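Local atomic coordinates of NADH:ubiquinone oxidoreductase, Na translocating, F subunit (Porphyromonas gingivalis, PDB entry 2R6H), a protein that belongs to the flavoprotein oxidoreductases with a ferredoxin-reductase-like FAD-binding and NAD-binding module, here modelled with bound flavin-adenine dinucleotide. Residues F150-I162 / Y246-M260. Numbering follows the deposited sequence. Where two conformers were deposited one is given.
Sequences FHIQDTDAEMLYI and YLKDHDAPEDIEYYM
The strand segments within 158-162 and 256-260 are parallel neighbours in the five-stranded sheet of the Rossmann-like NAD-binding domain, their N-to-C directions 22° apart. Parallel pairing is established by alternating backbone bonds: Glu257 N to Glu158 O, Leu160 N to Glu257 O (3.0 Å), Tyr259 N to Leu160 O and Ile162 N to Tyr259 O (2.9 Å). On the sheet face bearing Met159, Tyr161, Glu257 and Tyr259, the two tyrosine rings lie nearly parallel, 21° between planes, but are slid apart with centroids 5.1 Å from each other; the Tyr161 ring presents one face to Tyr259 CB, and its hydroxyl, bonded to Gln174, sits over the Tyr259 ring near its rim. The selenium of Met159, modelled as selenomethionine, makes an oblique Met-aromatic contact with that ring, and Phe285 of strand 284-287 also stacks on it. The loop 150-157 is tied to this face through Tyr259 OH, which accepts from Gln153 N at 3.0 Å and donates to Glu257 OE1, reaching that oxygen from above the carboxylate plane. Thr155 OG1 donates to the syn lone pair of Glu257 OE2 (2.8 Å), while Arg186 forms a salt bridge with OE1, so both carboxylate oxygens are engaged. On the other face, Leu160 CD1 touches both Tyr246 CD2 and Leu247 CD2, each at 3.8 Å, joining the strand to the end of helix 238-247. Beside it, Glu158 is fully extended, with CG trans to the backbone N (chi1 180°), which carries its carboxylate to Tyr246 and His250. Lys187 pairs with OE2 and also hydrogen-bonds Tyr246 OH through NZ; the modelled Tyr246 OH to Glu158 OE2 separation of 2.3 Å is too short to rely on, so that bond is doubtful. His250 NE2 gives Glu158 OE1 a weak bond of 3.1 Å.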
loop_
_atom_site.group_PDB
_atom_site.type_symbol
_atom_site.label_atom_id
_atom_site.label_comp_id
_atom_site.label_asym_id
_atom_site.label_seq_id
_atom_site.Cartn_x
_atom_site.Cartn_y
_atom_site.Cartn_z
ATOM N N PHE A 150 11.657 -6.666 6.085
ATOM C CA PHE A 150 10.539 -6.152 6.866
ATOM C C PHE A 150 9.595 -7.275 7.284
ATOM O O PHE A 150 8.700 -7.659 6.530
ATOM C CB PHE A 150 9.774 -5.090 6.072
ATOM C CG PHE A 150 8.595 -4.517 6.806
ATOM C CD1 PHE A 150 7.318 -4.617 6.279
ATOM C CD2 PHE A 150 8.764 -3.878 8.023
ATOM C CE1 PHE A 150 6.232 -4.091 6.951
ATOM C CE2 PHE A 150 7.682 -3.350 8.700
ATOM C CZ PHE A 150 6.414 -3.457 8.164
ATOM N N HIS A 151 9.730 -7.866 8.506
ATOM C CA HIS A 151 8.988 -9.072 8.872
ATOM C C HIS A 151 8.449 -9.037 10.306
ATOM O O HIS A 151 9.011 -8.372 11.178
ATOM C CB HIS A 151 9.864 -10.324 8.693
ATOM C CG HIS A 151 10.441 -10.488 7.314
ATOM N ND1 HIS A 151 11.770 -10.771 7.095
ATOM C CD2 HIS A 151 9.860 -10.412 6.092
ATOM C CE1 HIS A 151 11.988 -10.855 5.790
ATOM N NE2 HIS A 151 10.849 -10.641 5.163
ATOM N N ILE A 152 7.382 -9.804 10.540
ATOM C CA ILE A 152 6.800 -9.942 11.869
ATOM C C ILE A 152 7.830 -10.449 12.872
ATOM O O ILE A 152 8.642 -11.319 12.557
ATOM C CB ILE A 152 5.592 -10.899 11.859
ATOM C CG1 ILE A 152 4.650 -10.556 10.704
ATOM C CG2 ILE A 152 4.856 -10.840 13.189
ATOM C CD1 ILE A 152 3.678 -11.664 10.359
ATOM N N GLN A 153 7.791 -9.900 14.082
ATOM C CA GLN A 153 8.652 -10.363 15.160
ATOM C C GLN A 153 8.037 -11.558 15.877
ATOM O O GLN A 153 6.828 -11.602 16.107
ATOM C CB GLN A 153 8.921 -9.232 16.155
ATOM C CG GLN A 153 9.426 -7.954 15.510
ATOM C CD GLN A 153 10.764 -8.137 14.823
ATOM O OE1 GLN A 153 11.783 -8.368 15.475
ATOM N NE2 GLN A 153 10.770 -8.033 13.499
ATOM N N ASP A 154 8.874 -12.526 16.229
ATOM C CA ASP A 154 8.457 -13.616 17.099
ATOM C C ASP A 154 8.297 -13.139 18.538
ATOM O O ASP A 154 9.203 -13.285 19.357
ATOM C CB ASP A 154 9.454 -14.773 17.026
ATOM C CG ASP A 154 9.577 -15.350 15.629
ATOM O OD1 ASP A 154 8.725 -15.027 14.774
ATOM O OD2 ASP A 154 10.525 -16.125 15.386
ATOM N N THR A 155 7.136 -12.563 18.833
ATOM C CA THR A 155 6.778 -12.196 20.199
ATOM C C THR A 155 5.338 -12.602 20.502
ATOM O O THR A 155 4.608 -13.043 19.614
ATOM C CB THR A 155 6.931 -10.681 20.429
ATOM O OG1 THR A 155 7.983 -10.173 19.598
ATOM C CG2 THR A 155 7.258 -10.392 21.886
ATOM N N ASP A 156 4.935 -12.453 21.760
ATOM C CA ASP A 156 3.520 -12.468 22.119
ATOM C C ASP A 156 2.967 -11.050 22.217
ATOM O O ASP A 156 1.810 -10.845 22.587
ATOM C CB ASP A 156 3.312 -13.211 23.440
ATOM C CG ASP A 156 3.813 -14.641 23.389
ATOM O OD1 ASP A 156 3.608 -15.307 22.352
ATOM O OD2 ASP A 156 4.410 -15.100 24.385
ATOM N N ALA A 157 3.805 -10.077 21.879
ATOM C CA ALA A 157 3.485 -8.656 22.081
ATOM C C ALA A 157 2.221 -8.190 21.357
ATOM O O ALA A 157 1.810 -8.789 20.366
ATOM C CB ALA A 157 4.660 -7.808 21.647
ATOM N N GLU A 158 1.606 -7.113 21.835
ATOM C CA GLU A 158 0.515 -6.518 21.074
ATOM C C GLU A 158 1.065 -5.921 19.791
ATOM O O GLU A 158 2.152 -5.361 19.787
ATOM C CB GLU A 158 -0.203 -5.428 21.872
ATOM C CG GLU A 158 -1.347 -4.779 21.100
ATOM C CD GLU A 158 -2.072 -3.681 21.879
ATOM O OE1 GLU A 158 -1.855 -3.556 23.113
ATOM O OE2 GLU A 158 -2.871 -2.950 21.238
HETATM N N MSE A 159 0.313 -6.042 18.705
HETATM C CA MSE A 159 0.695 -5.399 17.466
HETATM C C MSE A 159 -0.277 -4.275 17.130
HETATM O O MSE A 159 -1.494 -4.413 17.287
HETATM C CB MSE A 159 0.719 -6.406 16.324
HETATM C CG MSE A 159 1.227 -7.787 16.707
HETATM SE SE MSE A 159 1.711 -8.905 15.157
HETATM C CE MSE A 159 0.904 -10.605 15.729
ATOM N N LEU A 160 0.278 -3.158 16.672
ATOM C CA LEU A 160 -0.511 -2.057 16.137
ATOM C C LEU A 160 -0.006 -1.702 14.746
ATOM O O LEU A 160 1.120 -1.227 14.598
ATOM C CB LEU A 160 -0.410 -0.838 17.047
ATOM C CG LEU A 160 -1.530 0.203 16.959
ATOM C CD1 LEU A 160 -1.577 1.043 18.233
ATOM C CD2 LEU A 160 -1.354 1.081 15.731
ATOM N N TYR A 161 -0.833 -1.947 13.730
ATOM C CA TYR A 161 -0.486 -1.640 12.342
ATOM C C TYR A 161 -0.989 -0.263 11.934
ATOM O O TYR A 161 -2.131 0.096 12.207
ATOM C CB TYR A 161 -1.063 -2.699 11.404
ATOM C CG TYR A 161 -0.255 -3.969 11.369
ATOM C CD1 TYR A 161 -0.449 -4.969 12.311
ATOM C CD2 TYR A 161 0.714 -4.164 10.395
ATOM C CE1 TYR A 161 0.302 -6.121 12.279
ATOM C CE2 TYR A 161 1.468 -5.315 10.354
ATOM C CZ TYR A 161 1.259 -6.291 11.295
ATOM O OH TYR A 161 2.018 -7.438 11.241
ATOM N N ILE A 162 -0.132 0.510 11.285
ATOM C CA ILE A 162 -0.492 1.850 10.845
ATOM C C ILE A 162 -0.228 1.958 9.355
ATOM O O ILE A 162 0.922 2.056 8.942
ATOM C CB ILE A 162 0.393 2.927 11.514
ATOM C CG1 ILE A 162 0.379 2.799 13.035
ATOM C CG2 ILE A 162 -0.050 4.314 11.088
ATOM C CD1 ILE A 162 1.200 3.851 13.722
ATOM N N TYR A 246 -7.064 5.323 21.195
ATOM C CA TYR A 246 -6.543 4.059 21.701
ATOM C C TYR A 246 -5.376 4.286 22.656
ATOM O O TYR A 246 -5.421 3.873 23.815
ATOM C CB TYR A 246 -6.107 3.157 20.544
ATOM C CG TYR A 246 -5.770 1.744 20.962
ATOM C CD1 TYR A 246 -6.683 0.971 21.668
ATOM C CD2 TYR A 246 -4.539 1.182 20.651
ATOM C CE1 TYR A 246 -6.379 -0.322 22.052
ATOM C CE2 TYR A 246 -4.226 -0.110 21.031
ATOM C CZ TYR A 246 -5.149 -0.857 21.730
ATOM O OH TYR A 246 -4.843 -2.143 22.111
ATOM N N LEU A 247 -4.333 4.944 22.162
ATOM C CA LEU A 247 -3.062 5.011 22.874
ATOM C C LEU A 247 -3.189 5.834 24.152
ATOM O O LEU A 247 -2.863 5.361 25.241
ATOM C CB LEU A 247 -1.974 5.602 21.975
ATOM C CG LEU A 247 -1.414 4.679 20.891
ATOM C CD1 LEU A 247 -0.029 5.134 20.460
ATOM C CD2 LEU A 247 -1.382 3.238 21.377
ATOM N N LYS A 248 -3.668 7.066 24.011
ATOM C CA LYS A 248 -3.802 7.969 25.148
ATOM C C LYS A 248 -4.237 7.218 26.401
ATOM O O LYS A 248 -3.622 7.346 27.459
ATOM C CB LYS A 248 -4.798 9.086 24.830
ATOM C CG LYS A 248 -4.843 10.193 25.870
ATOM C CD LYS A 248 -5.803 11.298 25.460
ATOM C CE LYS A 248 -6.279 12.091 26.666
ATOM N NZ LYS A 248 -5.832 13.511 26.608
ATOM N N ASP A 249 -5.304 6.434 26.275
ATOM C CA ASP A 249 -5.866 5.714 27.413
ATOM C C ASP A 249 -5.263 4.326 27.654
ATOM O O ASP A 249 -5.746 3.582 28.499
ATOM C CB ASP A 249 -7.389 5.598 27.264
ATOM C CG ASP A 249 -8.093 6.953 27.312
ATOM O OD1 ASP A 249 -7.513 7.913 27.867
ATOM O OD2 ASP A 249 -9.229 7.053 26.799
ATOM N N HIS A 250 -4.215 3.975 26.924
ATOM C CA HIS A 250 -3.647 2.631 27.014
ATOM C C HIS A 250 -2.687 2.539 28.180
ATOM O O HIS A 250 -1.955 3.483 28.469
ATOM C CB HIS A 250 -2.931 2.268 25.718
ATOM C CG HIS A 250 -2.554 0.822 25.609
ATOM N ND1 HIS A 250 -1.322 0.344 25.995
ATOM C CD2 HIS A 250 -3.239 -0.243 25.130
ATOM C CE1 HIS A 250 -1.266 -0.956 25.768
ATOM N NE2 HIS A 250 -2.416 -1.337 25.244
ATOM N N ASP A 251 -2.675 1.397 28.860
ATOM C CA ASP A 251 -1.878 1.260 30.077
ATOM C C ASP A 251 -0.375 1.312 29.807
ATOM O O ASP A 251 0.380 1.879 30.592
ATOM C CB ASP A 251 -2.250 -0.020 30.829
ATOM C CG ASP A 251 -2.006 0.087 32.323
ATOM O OD1 ASP A 251 -1.286 1.011 32.753
ATOM O OD2 ASP A 251 -2.541 -0.757 33.070
ATOM N N ALA A 252 0.059 0.718 28.700
ATOM C CA ALA A 252 1.492 0.684 28.380
ATOM C C ALA A 252 1.791 0.675 26.878
ATOM O O ALA A 252 2.004 -0.379 26.286
ATOM C CB ALA A 252 2.172 -0.495 29.070
ATOM N N PRO A 253 1.825 1.863 26.266
ATOM C CA PRO A 253 2.065 1.979 24.829
ATOM C C PRO A 253 3.441 1.457 24.438
ATOM O O PRO A 253 3.689 1.220 23.263
ATOM C CB PRO A 253 1.994 3.488 24.589
ATOM C CG PRO A 253 1.254 4.027 25.743
ATOM C CD PRO A 253 1.630 3.176 26.899
ATOM N N GLU A 254 4.324 1.274 25.409
ATOM C CA GLU A 254 5.715 0.969 25.103
ATOM C C GLU A 254 5.979 -0.539 24.969
ATOM O O GLU A 254 7.106 -0.970 24.684
ATOM C CB GLU A 254 6.642 1.617 26.140
ATOM C CG GLU A 254 6.570 1.011 27.541
ATOM C CD GLU A 254 5.370 1.470 28.364
ATOM O OE1 GLU A 254 4.558 2.290 27.881
ATOM O OE2 GLU A 254 5.241 1.004 29.516
ATOM N N ASP A 255 4.926 -1.329 25.160
ATOM C CA ASP A 255 5.012 -2.780 25.071
ATOM C C ASP A 255 4.459 -3.247 23.749
ATOM O O ASP A 255 4.290 -4.443 23.508
ATOM C CB ASP A 255 4.197 -3.430 26.185
ATOM C CG ASP A 255 4.772 -3.167 27.552
ATOM O OD1 ASP A 255 5.907 -2.637 27.611
ATOM O OD2 ASP A 255 4.096 -3.489 28.559
ATOM N N ILE A 256 4.145 -2.289 22.897
ATOM C CA ILE A 256 3.516 -2.600 21.638
ATOM C C ILE A 256 4.576 -2.614 20.554
ATOM O O ILE A 256 5.548 -1.862 20.618
ATOM C CB ILE A 256 2.435 -1.555 21.303
ATOM C CG1 ILE A 256 1.372 -1.512 22.405
ATOM C CG2 ILE A 256 1.801 -1.841 19.944
ATOM C CD1 ILE A 256 0.262 -0.509 22.144
ATOM N N GLU A 257 4.401 -3.497 19.580
ATOM C CA GLU A 257 5.195 -3.441 18.371
ATOM C C GLU A 257 4.364 -2.690 17.357
ATOM O O GLU A 257 3.178 -2.956 17.192
ATOM C CB GLU A 257 5.562 -4.845 17.875
ATOM C CG GLU A 257 6.821 -5.415 18.537
ATOM C CD GLU A 257 6.799 -6.933 18.695
ATOM O OE1 GLU A 257 5.981 -7.597 18.003
ATOM O OE2 GLU A 257 7.609 -7.444 19.519
ATOM N N TYR A 258 4.996 -1.721 16.708
ATOM C CA TYR A 258 4.344 -0.870 15.727
ATOM C C TYR A 258 4.809 -1.232 14.323
ATOM O O TYR A 258 5.976 -1.038 13.973
ATOM C CB TYR A 258 4.674 0.592 16.025
ATOM C CG TYR A 258 4.089 1.049 17.327
ATOM C CD1 TYR A 258 4.771 0.879 18.514
ATOM C CD2 TYR A 258 2.835 1.625 17.376
ATOM C CE1 TYR A 258 4.224 1.274 19.709
ATOM C CE2 TYR A 258 2.284 2.030 18.565
ATOM C CZ TYR A 258 2.982 1.850 19.725
ATOM O OH TYR A 258 2.425 2.253 20.908
ATOM N N TYR A 259 3.916 -1.772 13.510
ATOM C CA TYR A 259 4.275 -2.003 12.124
ATOM C C TYR A 259 3.583 -0.969 11.265
ATOM O O TYR A 259 2.369 -0.957 11.168
ATOM C CB TYR A 259 3.911 -3.429 11.699
ATOM C CG TYR A 259 4.581 -4.490 12.547
ATOM C CD1 TYR A 259 5.780 -5.074 12.156
ATOM C CD2 TYR A 259 4.027 -4.888 13.751
ATOM C CE1 TYR A 259 6.396 -6.032 12.946
ATOM C CE2 TYR A 259 4.634 -5.846 14.540
ATOM C CZ TYR A 259 5.813 -6.413 14.136
ATOM O OH TYR A 259 6.395 -7.359 14.938
HETATM N N MSE A 260 4.345 -0.070 10.664
HETATM C CA MSE A 260 3.724 0.902 9.786
HETATM C C MSE A 260 4.347 0.920 8.406
HETATM O O MSE A 260 5.519 0.618 8.241
HETATM C CB MSE A 260 3.752 2.298 10.398
HETATM C CG MSE A 260 4.902 3.165 9.956
HETATM SE SE MSE A 260 4.783 4.939 10.778
HETATM C CE MSE A 260 2.888 5.250 10.507
#